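Local coordinates for protein (GYP1P) (Saccharomyces cerevisiae, PDB 1FKM), which acts as a GTPase-activating protein that switches off Ypt/Rab GTPases of the Golgi and vacuole, supplying catalytic arginine and glutamine fingers to speed GTP hydrolysis, at residues A[220-223]-A[228-231]; A[216-221]-A[338-343]; A[198-203]-A[232-237]; A[332-337]-A[376-381]; A[238-243]-A[326-331]. All coordinates share one frame; numbering follows the deposited sequence. Where two conformers were deposited one is given.

Contact 1 of 5, residues A[220-223]-A[228-231]; sequences NHFQ and EFIQ
Phe222 and Phe229 form a buried, offset edge-to-face aromatic pair across the short connection between helix 216-224 and the chain entering helix 230-238, within the all-helical Ypt/Rab-GAP (TBC) domain. The edge of Phe222 is turned toward the face of Phe229, with ring centroids 5.4 Å apart and planes at 68°. Contact is made through one side of each ring: Phe222 CD2 lies 3.7 Å from Phe229 CE1, and both CD2 and CE2 of Phe222 lie against Phe229 CZ. Seen from Phe222, the CE1 atom of its partner sits at the ring edge, close to the ring plane. In Phe222 a chi2 of -1° brings CA into the ring plane with CD1 on its side, so CD2 is on the far side, where Phe229 is met. On the other segment, Gln231 folds back so that its OE1 accepts the backbone N of Glu228 at 2.9 Å; the bond is nearly straight at the hydrogen (173°), though the N approaches from above the carbonyl plane of Gln231, and it ties down the chain beside Phe229. Around the pair, Phe229 packs onto Val204, Leu207, Ser208 and Val211 of helix 198-214 and meets the ring of Phe232, while Phe222 touches Thr351 of helix 348-355.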
# COMPACT_ATOMS: atom_id res chain seq x y z
N ASN A 220 22.19 -17.24 12.47
CA ASN A 220 23.10 -18.37 12.34
C ASN A 220 22.35 -19.63 11.89
O ASN A 220 22.89 -20.44 11.13
CB ASN A 220 23.81 -18.63 13.67
CG ASN A 220 24.76 -17.50 14.06
OD1 ASN A 220 25.16 -17.39 15.22
ND2 ASN A 220 25.12 -16.67 13.09
N HIS A 221 21.12 -19.80 12.35
CA HIS A 221 20.34 -20.97 11.95
C HIS A 221 20.08 -20.91 10.45
O HIS A 221 20.17 -21.92 9.75
CB HIS A 221 19.00 -21.02 12.70
CG HIS A 221 18.13 -22.18 12.30
ND1 HIS A 221 18.42 -23.48 12.64
CD2 HIS A 221 16.98 -22.22 11.58
CE1 HIS A 221 17.49 -24.28 12.15
NE2 HIS A 221 16.61 -23.54 11.51
N PHE A 222 19.74 -19.72 9.95
CA PHE A 222 19.48 -19.53 8.53
C PHE A 222 20.73 -19.91 7.73
O PHE A 222 20.64 -20.58 6.70
CB PHE A 222 19.12 -18.07 8.23
CG PHE A 222 17.68 -17.72 8.52
CD1 PHE A 222 16.79 -18.67 9.00
CD2 PHE A 222 17.21 -16.43 8.28
CE1 PHE A 222 15.45 -18.34 9.24
CE2 PHE A 222 15.88 -16.09 8.52
CZ PHE A 222 15.00 -17.05 8.99
N GLN A 223 21.89 -19.48 8.20
CA GLN A 223 23.13 -19.80 7.52
C GLN A 223 23.34 -21.31 7.45
O GLN A 223 23.66 -21.85 6.39
CB GLN A 223 24.33 -19.15 8.22
CG GLN A 223 24.52 -17.68 7.89
CD GLN A 223 24.69 -17.43 6.40
OE1 GLN A 223 23.74 -17.55 5.62
NE2 GLN A 223 25.90 -17.08 5.98
N GLU A 228 18.38 -17.92 2.53
CA GLU A 228 18.82 -16.59 2.14
C GLU A 228 17.64 -15.63 2.32
O GLU A 228 16.54 -15.94 1.92
CB GLU A 228 19.27 -16.59 0.68
CG GLU A 228 20.34 -17.62 0.37
CD GLU A 228 20.82 -17.55 -1.08
OE1 GLU A 228 20.38 -16.65 -1.82
OE2 GLU A 228 21.63 -18.41 -1.47
N PHE A 229 17.88 -14.47 2.92
CA PHE A 229 16.78 -13.53 3.12
C PHE A 229 16.01 -13.21 1.84
O PHE A 229 14.80 -13.05 1.87
CB PHE A 229 17.29 -12.25 3.78
CG PHE A 229 17.49 -12.38 5.27
CD1 PHE A 229 18.57 -13.10 5.78
CD2 PHE A 229 16.58 -11.82 6.16
CE1 PHE A 229 18.74 -13.26 7.16
CE2 PHE A 229 16.74 -11.97 7.54
CZ PHE A 229 17.82 -12.70 8.04
N ILE A 230 16.72 -13.13 0.72
CA ILE A 230 16.06 -12.83 -0.55
C ILE A 230 14.97 -13.85 -0.89
O ILE A 230 13.96 -13.50 -1.51
CB ILE A 230 17.09 -12.77 -1.71
CG1 ILE A 230 16.45 -12.15 -2.95
CG2 ILE A 230 17.59 -14.17 -2.04
CD1 ILE A 230 16.19 -10.66 -2.82
N GLN A 231 15.16 -15.10 -0.48
CA GLN A 231 14.19 -16.15 -0.80
C GLN A 231 12.79 -15.96 -0.22
O GLN A 231 11.83 -16.59 -0.69
CB GLN A 231 14.75 -17.51 -0.40
CG GLN A 231 16.02 -17.85 -1.15
CD GLN A 231 16.68 -19.11 -0.65
OE1 GLN A 231 16.84 -19.31 0.55
NE2 GLN A 231 17.07 -19.98 -1.58

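Contact 2 of 5, residues A[216-221]-A[338-343]; sequences ADLYNH and KWSDQL
Leu218 is wedged against Leu343 and Ser340, and this is the close-packed half of the contact. Its two methyls divide the work: Leu218 CD1 rests 3.8 Å from Leu343 CB, and Leu218 CD2 comes to 3.9 Å from Ser340 OG. CG of Leu218 stands anti to the backbone N (chi1 175°), extending the branch out from its helix toward the short helix 340-343. The two leucine side chains cross obliquely. In this all-helical GAP domain the contact brings helix 216-224 up to the chain just beyond helix 324-338, joining elements more than a hundred residues apart in sequence. Phe354 and Leu355 back Leu343, and both leucines are buried. Ser340 OG has its polar partner in Asp215 OD2, and the other carboxylate oxygen of Asp215 takes the backbone N of Leu218, so one aspartate ties both sides together. Toward the outside the fit thins to a partly exposed His221, whose NE2 is hydrogen-bonded to Met346 O and lies 3.2 Å from Leu343 O. Ser340 too is partly exposed, and solvent-facing residues of both segments flank the contact.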
# COMPACT_ATOMS: atom_id res chain seq x y z
N ALA A 216 21.03 -13.06 16.60
CA ALA A 216 22.15 -13.75 15.99
C ALA A 216 21.92 -15.24 15.85
O ALA A 216 22.37 -15.87 14.89
CB ALA A 216 23.42 -13.49 16.80
N ASP A 217 21.20 -15.82 16.81
CA ASP A 217 20.92 -17.25 16.78
C ASP A 217 20.04 -17.62 15.58
O ASP A 217 20.28 -18.64 14.93
CB ASP A 217 20.25 -17.70 18.08
CG ASP A 217 21.18 -17.61 19.28
OD1 ASP A 217 22.31 -18.12 19.18
OD2 ASP A 217 20.78 -17.03 20.31
N LEU A 218 19.03 -16.82 15.30
CA LEU A 218 18.17 -17.10 14.16
C LEU A 218 18.98 -16.91 12.88
O LEU A 218 18.89 -17.71 11.95
CB LEU A 218 16.94 -16.18 14.15
CG LEU A 218 16.02 -16.30 12.94
CD1 LEU A 218 15.48 -17.72 12.83
CD2 LEU A 218 14.87 -15.31 13.07
N TYR A 219 19.78 -15.85 12.86
CA TYR A 219 20.61 -15.55 11.71
C TYR A 219 21.54 -16.73 11.42
O TYR A 219 21.66 -17.18 10.28
CB TYR A 219 21.45 -14.31 11.98
CG TYR A 219 22.23 -13.82 10.77
CD1 TYR A 219 21.63 -12.99 9.83
CD2 TYR A 219 23.55 -14.21 10.57
CE1 TYR A 219 22.33 -12.56 8.71
CE2 TYR A 219 24.26 -13.78 9.45
CZ TYR A 219 23.65 -12.96 8.52
OH TYR A 219 24.34 -12.53 7.42
N ASN A 220 22.19 -17.24 12.47
CA ASN A 220 23.10 -18.37 12.34
C ASN A 220 22.35 -19.63 11.89
O ASN A 220 22.89 -20.44 11.13
CB ASN A 220 23.81 -18.63 13.67
CG ASN A 220 24.76 -17.50 14.06
OD1 ASN A 220 25.16 -17.39 15.22
ND2 ASN A 220 25.12 -16.67 13.09
N HIS A 221 21.12 -19.80 12.35
CA HIS A 221 20.34 -20.97 11.95
C HIS A 221 20.08 -20.91 10.45
O HIS A 221 20.17 -21.92 9.75
CB HIS A 221 19.00 -21.02 12.70
CG HIS A 221 18.13 -22.18 12.30
ND1 HIS A 221 18.42 -23.48 12.64
CD2 HIS A 221 16.98 -22.22 11.58
CE1 HIS A 221 17.49 -24.28 12.15
NE2 HIS A 221 16.61 -23.54 11.51
N LYS A 338 8.96 -12.54 15.37
CA LYS A 338 7.81 -13.11 16.06
C LYS A 338 7.78 -14.63 15.88
O LYS A 338 7.32 -15.36 16.76
CB LYS A 338 6.51 -12.51 15.52
CG LYS A 338 5.26 -13.07 16.16
CD LYS A 338 4.01 -12.38 15.64
CE LYS A 338 2.75 -12.99 16.25
NZ LYS A 338 2.74 -12.88 17.74
N TRP A 339 8.28 -15.10 14.74
CA TRP A 339 8.31 -16.53 14.44
C TRP A 339 9.65 -17.18 14.79
O TRP A 339 9.85 -18.37 14.56
CB TRP A 339 8.04 -16.75 12.95
CG TRP A 339 6.88 -15.96 12.41
CD1 TRP A 339 6.92 -15.00 11.44
CD2 TRP A 339 5.51 -16.05 12.81
NE1 TRP A 339 5.66 -14.49 11.22
CE2 TRP A 339 4.78 -15.12 12.05
CE3 TRP A 339 4.82 -16.84 13.75
CZ2 TRP A 339 3.40 -14.94 12.19
CZ3 TRP A 339 3.45 -16.67 13.89
CH2 TRP A 339 2.76 -15.73 13.11
N SER A 340 10.56 -16.40 15.35
CA SER A 340 11.90 -16.88 15.70
C SER A 340 11.97 -18.28 16.33
O SER A 340 12.67 -19.15 15.81
CB SER A 340 12.59 -15.88 16.62
OG SER A 340 13.96 -16.23 16.80
N ASP A 341 11.28 -18.50 17.44
CA ASP A 341 11.31 -19.80 18.10
C ASP A 341 10.87 -20.93 17.17
O ASP A 341 11.50 -21.99 17.12
CB ASP A 341 10.43 -19.79 19.35
CG ASP A 341 10.88 -18.77 20.37
OD1 ASP A 341 12.08 -18.78 20.73
OD2 ASP A 341 10.05 -17.96 20.83
N GLN A 342 9.80 -20.70 16.42
CA GLN A 342 9.29 -21.70 15.48
C GLN A 342 10.28 -21.97 14.35
O GLN A 342 10.50 -23.11 13.98
CB GLN A 342 7.96 -21.23 14.88
CG GLN A 342 6.79 -21.26 15.84
CD GLN A 342 5.54 -20.62 15.24
OE1 GLN A 342 5.41 -19.40 15.21
NE2 GLN A 342 4.63 -21.45 14.75
N LEU A 343 10.87 -20.91 13.81
CA LEU A 343 11.83 -21.03 12.71
C LEU A 343 13.06 -21.85 13.09
O LEU A 343 13.61 -22.57 12.25
CB LEU A 343 12.25 -19.64 12.21
CG LEU A 343 11.14 -18.84 11.51
CD1 LEU A 343 11.57 -17.40 11.28
CD2 LEU A 343 10.80 -19.52 10.19

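Contact 3 of 5, residues A[198-203]-A[232-237]; sequences PGILRQ and FAFRWM
Ile200 and Phe234 meet at about a right angle: the branch methyl CG2 of Ile200 bears on the CD1-CE1 bond of the phenyl ring, 3.3 Å from Phe234 CD1, a tight fit. The same methyl also reaches Met237 CB at 3.9 Å. One turn along, Gln203 and Met237, a selenomethionine, lie slantwise to each other, with Gln203 CB 3.2 Å from Met237 CG, though so short a contact is open to doubt. Met237 chi1 of -112° falls away from any staggered position, and its CE curls to 3.7 Å from Gln203 O. A water accepts from Gln203 NE2 at 3.1 Å and gives a weak bond to Met237 O, while the same NE2 also bonds to Asn325 O. The axes of segments 198-203 and 232-237 run at 122° to each other and come within 9.5 Å. The Phe234 side chain lies about 7 Å from that of the glutamine finger, Gln131. Helix 324-338 lies alongside, its His328 and Cys332 against Met237 and its Val329 against Gln203.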
# COMPACT_ATOMS: atom_id res chain seq x y z
N PRO A 198 17.45 -1.89 -7.25
CA PRO A 198 18.51 -1.72 -6.26
C PRO A 198 17.95 -1.40 -4.87
O PRO A 198 18.53 -1.78 -3.86
CB PRO A 198 19.34 -0.58 -6.84
CG PRO A 198 18.33 0.22 -7.60
CD PRO A 198 17.55 -0.86 -8.30
N GLY A 199 16.82 -0.71 -4.84
CA GLY A 199 16.21 -0.36 -3.56
C GLY A 199 15.75 -1.57 -2.77
O GLY A 199 15.87 -1.59 -1.54
N ILE A 200 15.21 -2.57 -3.45
CA ILE A 200 14.75 -3.77 -2.78
C ILE A 200 15.93 -4.59 -2.27
O ILE A 200 15.90 -5.10 -1.15
CB ILE A 200 13.92 -4.67 -3.73
CG1 ILE A 200 12.68 -3.92 -4.23
CG2 ILE A 200 13.52 -5.96 -2.99
CD1 ILE A 200 11.76 -3.41 -3.14
N LEU A 201 16.97 -4.72 -3.10
CA LEU A 201 18.16 -5.47 -2.69
C LEU A 201 18.79 -4.83 -1.46
O LEU A 201 19.28 -5.52 -0.57
CB LEU A 201 19.18 -5.55 -3.83
CG LEU A 201 18.73 -6.39 -5.05
CD1 LEU A 201 19.79 -6.33 -6.15
CD2 LEU A 201 18.51 -7.83 -4.61
N ARG A 202 18.77 -3.50 -1.41
CA ARG A 202 19.34 -2.77 -0.28
C ARG A 202 18.47 -3.01 0.97
O ARG A 202 18.99 -3.13 2.07
CB ARG A 202 19.39 -1.27 -0.59
CG ARG A 202 20.06 -0.43 0.48
CD ARG A 202 20.10 1.04 0.07
NE ARG A 202 18.76 1.60 -0.09
CZ ARG A 202 18.26 2.04 -1.25
NH1 ARG A 202 19.00 1.99 -2.35
NH2 ARG A 202 17.03 2.53 -1.29
N GLN A 203 17.16 -3.06 0.77
CA GLN A 203 16.22 -3.30 1.87
C GLN A 203 16.44 -4.69 2.47
O GLN A 203 16.45 -4.87 3.69
CB GLN A 203 14.78 -3.20 1.37
CG GLN A 203 14.27 -1.78 1.18
CD GLN A 203 14.03 -1.08 2.50
OE1 GLN A 203 14.97 -0.62 3.15
NE2 GLN A 203 12.76 -1.02 2.91
N PHE A 232 12.65 -15.11 0.78
CA PHE A 232 11.33 -14.86 1.34
C PHE A 232 11.05 -13.37 1.49
O PHE A 232 9.91 -12.92 1.39
CB PHE A 232 11.16 -15.59 2.69
CG PHE A 232 12.07 -15.08 3.78
CD1 PHE A 232 11.75 -13.94 4.50
CD2 PHE A 232 13.25 -15.76 4.08
CE1 PHE A 232 12.58 -13.47 5.51
CE2 PHE A 232 14.09 -15.31 5.09
CZ PHE A 232 13.76 -14.16 5.81
N ALA A 233 12.11 -12.59 1.70
CA ALA A 233 11.98 -11.16 1.91
C ALA A 233 11.82 -10.30 0.66
O ALA A 233 11.38 -9.15 0.75
CB ALA A 233 13.16 -10.65 2.73
N PHE A 234 12.19 -10.82 -0.50
CA PHE A 234 12.03 -9.99 -1.69
C PHE A 234 10.56 -9.61 -1.83
O PHE A 234 10.22 -8.45 -2.06
CB PHE A 234 12.48 -10.69 -2.97
CG PHE A 234 12.27 -9.86 -4.20
CD1 PHE A 234 13.15 -8.83 -4.51
CD2 PHE A 234 11.14 -10.04 -4.99
CE1 PHE A 234 12.91 -7.98 -5.59
CE2 PHE A 234 10.89 -9.19 -6.08
CZ PHE A 234 11.78 -8.17 -6.38
N ARG A 235 9.68 -10.60 -1.68
CA ARG A 235 8.25 -10.34 -1.81
C ARG A 235 7.76 -9.41 -0.70
O ARG A 235 6.92 -8.55 -0.93
CB ARG A 235 7.47 -11.66 -1.78
CG ARG A 235 6.04 -11.53 -2.29
CD ARG A 235 5.32 -12.88 -2.28
NE ARG A 235 5.08 -13.38 -0.93
CZ ARG A 235 4.52 -14.55 -0.65
NH1 ARG A 235 4.14 -15.35 -1.63
NH2 ARG A 235 4.34 -14.91 0.61
N TRP A 236 8.30 -9.59 0.51
CA TRP A 236 7.92 -8.74 1.64
C TRP A 236 8.22 -7.28 1.30
O TRP A 236 7.41 -6.39 1.55
CB TRP A 236 8.72 -9.11 2.89
CG TRP A 236 8.36 -10.44 3.52
CD1 TRP A 236 7.60 -11.43 2.99
CD2 TRP A 236 8.80 -10.90 4.81
NE1 TRP A 236 7.52 -12.49 3.87
CE2 TRP A 236 8.25 -12.19 4.99
CE3 TRP A 236 9.60 -10.34 5.82
CZ2 TRP A 236 8.49 -12.93 6.15
CZ3 TRP A 236 9.82 -11.08 6.97
CH2 TRP A 236 9.27 -12.37 7.13
N MSE A 237 9.39 -7.05 0.72
CA MSE A 237 9.80 -5.70 0.36
C MSE A 237 9.10 -5.17 -0.89
O MSE A 237 8.60 -4.05 -0.90
CB MSE A 237 11.31 -5.65 0.16
CG MSE A 237 12.04 -4.85 1.20
SE MSE A 237 11.62 -5.41 3.00
CE MSE A 237 13.15 -6.54 3.34
O HOH W 1 10.69 -2.12 0.94

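Contact 4 of 5, residues A[332-337]-A[376-381]; sequences CAAFLI and FIWQSL
Trp378 is the bump here, and Ala333, Ala334 and Ile337 make the hollow that takes it. The contact is a helix-helix crossing in the all-helical GAP domain: the C-terminal helix 365-382 lies across helix 324-338, with segment directions at 124° and axes 10.5 Å apart. Two adjacent alanines, with only methyls to offer, let the indole come down onto the backbone itself. Its six-membered ring goes in first. The methyl of Ala334 sits over one face, its CB 4.2 Å from the ring centroid and 22° off the normal, a CH-pi contact. The Ala333 methyl lies near the ring plane instead, at the rim, with its CB 4.0 Å from Trp378 CZ3. Farther along, Ile337 forms the other wall: its CG1 is 3.9 Å from Trp378 CH2, again at the edge. With CG of Trp378 anti to its carbonyl carbon (chi1 -68°), the ring is carried over to helix 324-338. A serine in place of Trp378 would probably leave the Ala333-Ala334 hollow unfilled and Ile337 without its partner on this helix. Phe330 packs against Trp378 CB, at the root of the side chain, and Leu371 and Glu374 touch Ala334 from the same C-terminal helix. At the deepest point, Trp378 CZ3 stands 3.5 Å from Ala334 CA.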
# COMPACT_ATOMS: atom_id res chain seq x y z
N CYS A 332 9.28 -5.48 9.12
CA CYS A 332 9.65 -6.81 8.62
C CYS A 332 10.49 -7.57 9.64
O CYS A 332 10.34 -8.77 9.79
CB CYS A 332 10.43 -6.69 7.30
SG CYS A 332 9.40 -6.28 5.87
N ALA A 333 11.38 -6.86 10.32
CA ALA A 333 12.22 -7.50 11.33
C ALA A 333 11.36 -7.98 12.51
O ALA A 333 11.52 -9.11 12.97
CB ALA A 333 13.28 -6.51 11.83
N ALA A 334 10.44 -7.14 12.97
CA ALA A 334 9.58 -7.51 14.09
C ALA A 334 8.65 -8.67 13.70
O ALA A 334 8.36 -9.54 14.51
CB ALA A 334 8.75 -6.30 14.54
N PHE A 335 8.20 -8.66 12.44
CA PHE A 335 7.32 -9.70 11.92
C PHE A 335 8.07 -11.04 11.95
O PHE A 335 7.57 -12.03 12.48
CB PHE A 335 6.91 -9.36 10.48
CG PHE A 335 5.94 -10.34 9.86
CD1 PHE A 335 4.72 -10.62 10.47
CD2 PHE A 335 6.23 -10.94 8.64
CE1 PHE A 335 3.79 -11.48 9.87
CE2 PHE A 335 5.30 -11.80 8.03
CZ PHE A 335 4.09 -12.06 8.65
N LEU A 336 9.27 -11.04 11.38
CA LEU A 336 10.10 -12.24 11.33
C LEU A 336 10.44 -12.76 12.72
O LEU A 336 10.27 -13.94 13.00
CB LEU A 336 11.40 -11.95 10.57
CG LEU A 336 12.39 -13.12 10.47
CD1 LEU A 336 11.74 -14.29 9.71
CD2 LEU A 336 13.64 -12.66 9.75
N ILE A 337 10.93 -11.87 13.58
CA ILE A 337 11.33 -12.25 14.93
C ILE A 337 10.19 -12.89 15.71
O ILE A 337 10.42 -13.70 16.61
CB ILE A 337 11.88 -11.03 15.71
CG1 ILE A 337 13.13 -10.49 15.01
CG2 ILE A 337 12.23 -11.43 17.14
CD1 ILE A 337 14.23 -11.50 14.82
N PHE A 376 7.96 0.40 15.80
CA PHE A 376 8.19 1.82 16.08
C PHE A 376 9.24 1.99 17.18
O PHE A 376 10.13 2.84 17.08
CB PHE A 376 6.90 2.51 16.53
CG PHE A 376 7.11 3.96 16.90
CD1 PHE A 376 7.36 4.91 15.92
CD2 PHE A 376 7.11 4.35 18.24
CE1 PHE A 376 7.62 6.24 16.27
CE2 PHE A 376 7.36 5.67 18.59
CZ PHE A 376 7.62 6.62 17.60
N ILE A 377 9.13 1.18 18.23
CA ILE A 377 10.09 1.24 19.33
C ILE A 377 11.47 0.85 18.83
O ILE A 377 12.46 1.51 19.15
CB ILE A 377 9.66 0.30 20.48
CG1 ILE A 377 8.44 0.90 21.19
CG2 ILE A 377 10.82 0.10 21.46
CD1 ILE A 377 7.73 -0.06 22.12
N TRP A 378 11.56 -0.22 18.03
CA TRP A 378 12.86 -0.65 17.52
C TRP A 378 13.50 0.44 16.67
O TRP A 378 14.70 0.73 16.79
CB TRP A 378 12.72 -1.93 16.69
CG TRP A 378 12.34 -3.13 17.50
CD1 TRP A 378 11.94 -3.14 18.81
CD2 TRP A 378 12.31 -4.48 17.05
NE1 TRP A 378 11.65 -4.43 19.20
CE2 TRP A 378 11.87 -5.27 18.14
CE3 TRP A 378 12.60 -5.11 15.84
CZ2 TRP A 378 11.72 -6.66 18.05
CZ3 TRP A 378 12.46 -6.50 15.74
CH2 TRP A 378 12.02 -7.25 16.84
N GLN A 379 12.70 1.04 15.80
CA GLN A 379 13.19 2.11 14.95
C GLN A 379 13.66 3.31 15.77
O GLN A 379 14.68 3.91 15.46
CB GLN A 379 12.09 2.56 13.97
CG GLN A 379 12.42 3.85 13.24
CD GLN A 379 11.29 4.32 12.34
OE1 GLN A 379 11.23 3.96 11.17
NE2 GLN A 379 10.38 5.11 12.89
N SER A 380 12.91 3.64 16.82
CA SER A 380 13.26 4.77 17.67
C SER A 380 14.59 4.54 18.39
O SER A 380 15.38 5.47 18.56
CB SER A 380 12.15 5.03 18.69
OG SER A 380 10.92 5.32 18.05
N LEU A 381 14.82 3.30 18.81
CA LEU A 381 16.05 2.95 19.50
C LEU A 381 17.23 3.04 18.56
O LEU A 381 18.30 3.54 18.93
CB LEU A 381 15.95 1.54 20.07
CG LEU A 381 15.03 1.37 21.29
CD1 LEU A 381 14.81 -0.10 21.58
CD2 LEU A 381 15.65 2.08 22.48

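Contact 5 of 5, residues A[238-243]-A[326-331]; sequences NCLLMR and EFHVFV
Leu240 and Leu241 both have positive phi, an uncommon pairing for two leucines in a row, and both pack against His328. They are the central residues of a type I' turn from Cys239 to Met242, closed by Met242 N to Cys239 O at 3.0 Å. Leu240 is also the C-prime residue of the Schellman motif that ends helix 230-238. The Leu240 methyl CD2 sits almost squarely over the imidazole, 3.8 Å from the ring centroid and 8° off its normal, a CH-pi contact. Leu241 comes in from a different direction, its CG 3.5 Å from His328 CE1, and its CD1 goes on to meet Val331 CG1 at 3.7 Å. CG of His328 is anti to the backbone N (chi1 -171°), which projects the ring from helix 324-338 into the turn. Both ring nitrogens have partners: NE2 bonds to Trp236 O, the carbonyl that also takes Leu241 N in the Schellman motif, and ND1 to Tyr257 OH. A leucine at His328 would probably leave Tyr257 OH without this partner and Trp236 O with one donor fewer. Since a carbonyl can only accept, NE2 must carry a proton; the imidazole thus couples a helix end to a neighbouring helix from inside the core.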
# COMPACT_ATOMS: atom_id res chain seq x y z
N ASN A 238 9.07 -5.99 -1.93
CA ASN A 238 8.48 -5.62 -3.21
C ASN A 238 7.00 -5.23 -3.13
O ASN A 238 6.57 -4.30 -3.81
CB ASN A 238 8.66 -6.76 -4.22
CG ASN A 238 8.46 -6.31 -5.66
OD1 ASN A 238 9.04 -5.31 -6.09
ND2 ASN A 238 7.64 -7.05 -6.40
N CYS A 239 6.23 -5.92 -2.29
CA CYS A 239 4.80 -5.64 -2.16
C CYS A 239 4.44 -5.07 -0.79
O CYS A 239 3.27 -5.08 -0.40
CB CYS A 239 4.00 -6.92 -2.41
SG CYS A 239 4.50 -7.83 -3.89
N LEU A 240 5.43 -4.57 -0.06
CA LEU A 240 5.21 -4.01 1.27
C LEU A 240 4.37 -4.93 2.17
O LEU A 240 3.40 -4.49 2.79
CB LEU A 240 4.55 -2.63 1.17
CG LEU A 240 5.36 -1.50 0.52
CD1 LEU A 240 4.56 -0.21 0.55
CD2 LEU A 240 6.68 -1.31 1.26
N LEU A 241 4.76 -6.20 2.23
CA LEU A 241 4.09 -7.20 3.07
C LEU A 241 2.64 -7.54 2.71
O LEU A 241 2.00 -8.35 3.38
CB LEU A 241 4.15 -6.79 4.55
CG LEU A 241 5.48 -7.02 5.27
CD1 LEU A 241 5.42 -6.44 6.68
CD2 LEU A 241 5.78 -8.51 5.32
N MSE A 242 2.12 -6.93 1.65
CA MSE A 242 0.74 -7.20 1.25
C MSE A 242 0.41 -8.66 0.99
O MSE A 242 -0.70 -9.11 1.27
CB MSE A 242 0.38 -6.40 0.01
CG MSE A 242 0.15 -4.94 0.24
SE MSE A 242 -0.48 -4.20 -1.42
CE MSE A 242 -2.10 -5.24 -1.59
N ARG A 243 1.37 -9.40 0.45
CA ARG A 243 1.14 -10.80 0.13
C ARG A 243 1.24 -11.70 1.35
O ARG A 243 1.11 -12.92 1.23
CB ARG A 243 2.14 -11.25 -0.94
CG ARG A 243 2.13 -10.36 -2.18
CD ARG A 243 0.89 -10.60 -3.02
NE ARG A 243 1.00 -11.83 -3.79
CZ ARG A 243 1.88 -12.02 -4.77
NH1 ARG A 243 2.71 -11.05 -5.11
NH2 ARG A 243 1.92 -13.18 -5.42
N GLU A 326 12.70 2.72 5.64
CA GLU A 326 13.23 2.51 6.98
C GLU A 326 12.20 1.87 7.90
O GLU A 326 12.45 0.82 8.49
CB GLU A 326 13.68 3.85 7.58
CG GLU A 326 14.16 3.77 9.01
CD GLU A 326 14.51 5.13 9.59
OE1 GLU A 326 14.47 6.13 8.83
OE2 GLU A 326 14.84 5.21 10.79
N PHE A 327 11.02 2.48 8.01
CA PHE A 327 9.99 1.93 8.88
C PHE A 327 9.59 0.51 8.45
O PHE A 327 9.38 -0.36 9.29
CB PHE A 327 8.74 2.82 8.88
CG PHE A 327 7.70 2.38 9.86
CD1 PHE A 327 7.99 2.31 11.22
CD2 PHE A 327 6.43 2.01 9.43
CE1 PHE A 327 7.03 1.88 12.14
CE2 PHE A 327 5.46 1.57 10.34
CZ PHE A 327 5.77 1.51 11.70
N HIS A 328 9.51 0.28 7.14
CA HIS A 328 9.13 -1.03 6.64
C HIS A 328 10.12 -2.11 7.03
O HIS A 328 9.74 -3.23 7.34
CB HIS A 328 8.96 -1.02 5.11
CG HIS A 328 8.37 -2.29 4.58
ND1 HIS A 328 7.13 -2.75 4.97
CD2 HIS A 328 8.85 -3.20 3.70
CE1 HIS A 328 6.88 -3.90 4.37
NE2 HIS A 328 7.90 -4.19 3.59
N VAL A 329 11.41 -1.77 7.02
CA VAL A 329 12.44 -2.73 7.40
C VAL A 329 12.25 -3.17 8.85
O VAL A 329 12.42 -4.34 9.17
CB VAL A 329 13.86 -2.15 7.22
CG1 VAL A 329 14.89 -3.07 7.86
CG2 VAL A 329 14.17 -2.00 5.74
N PHE A 330 11.91 -2.23 9.73
CA PHE A 330 11.69 -2.59 11.12
C PHE A 330 10.43 -3.43 11.32
O PHE A 330 10.41 -4.32 12.17
CB PHE A 330 11.67 -1.34 12.01
CG PHE A 330 13.04 -0.77 12.26
CD1 PHE A 330 13.86 -1.33 13.23
CD2 PHE A 330 13.53 0.27 11.48
CE1 PHE A 330 15.16 -0.85 13.43
CE2 PHE A 330 14.83 0.76 11.67
CZ PHE A 330 15.64 0.19 12.65
N VAL A 331 9.39 -3.14 10.54
CA VAL A 331 8.16 -3.92 10.63
C VAL A 331 8.48 -5.35 10.17
O VAL A 331 8.01 -6.32 10.77
CB VAL A 331 7.05 -3.33 9.72
CG1 VAL A 331 5.86 -4.28 9.65
CG2 VAL A 331 6.62 -1.98 10.25

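In the fold
Contact 5 lies closest to the centre of the chain, with contact 3 next to it and sharing the Trp236 carbonyl; both are buried, and they hold helix 230-238 and the turn after it against helices 198-214 and 324-338. Contact 4 works from the other side of helix 324-338, toward the C-terminal helix, and is only partly buried. Contacts 1 and 2 sit farthest out and both start from helix 216-224, yet contact 1 is a buried ring pair while contact 2 runs out to solvent. Leu336 bridges the groups, touching Phe222, Phe229, Leu218 and Leu343. Aromatic and aliphatic packing carries all five; buried polar bonds enter mainly around contacts 3 and 5.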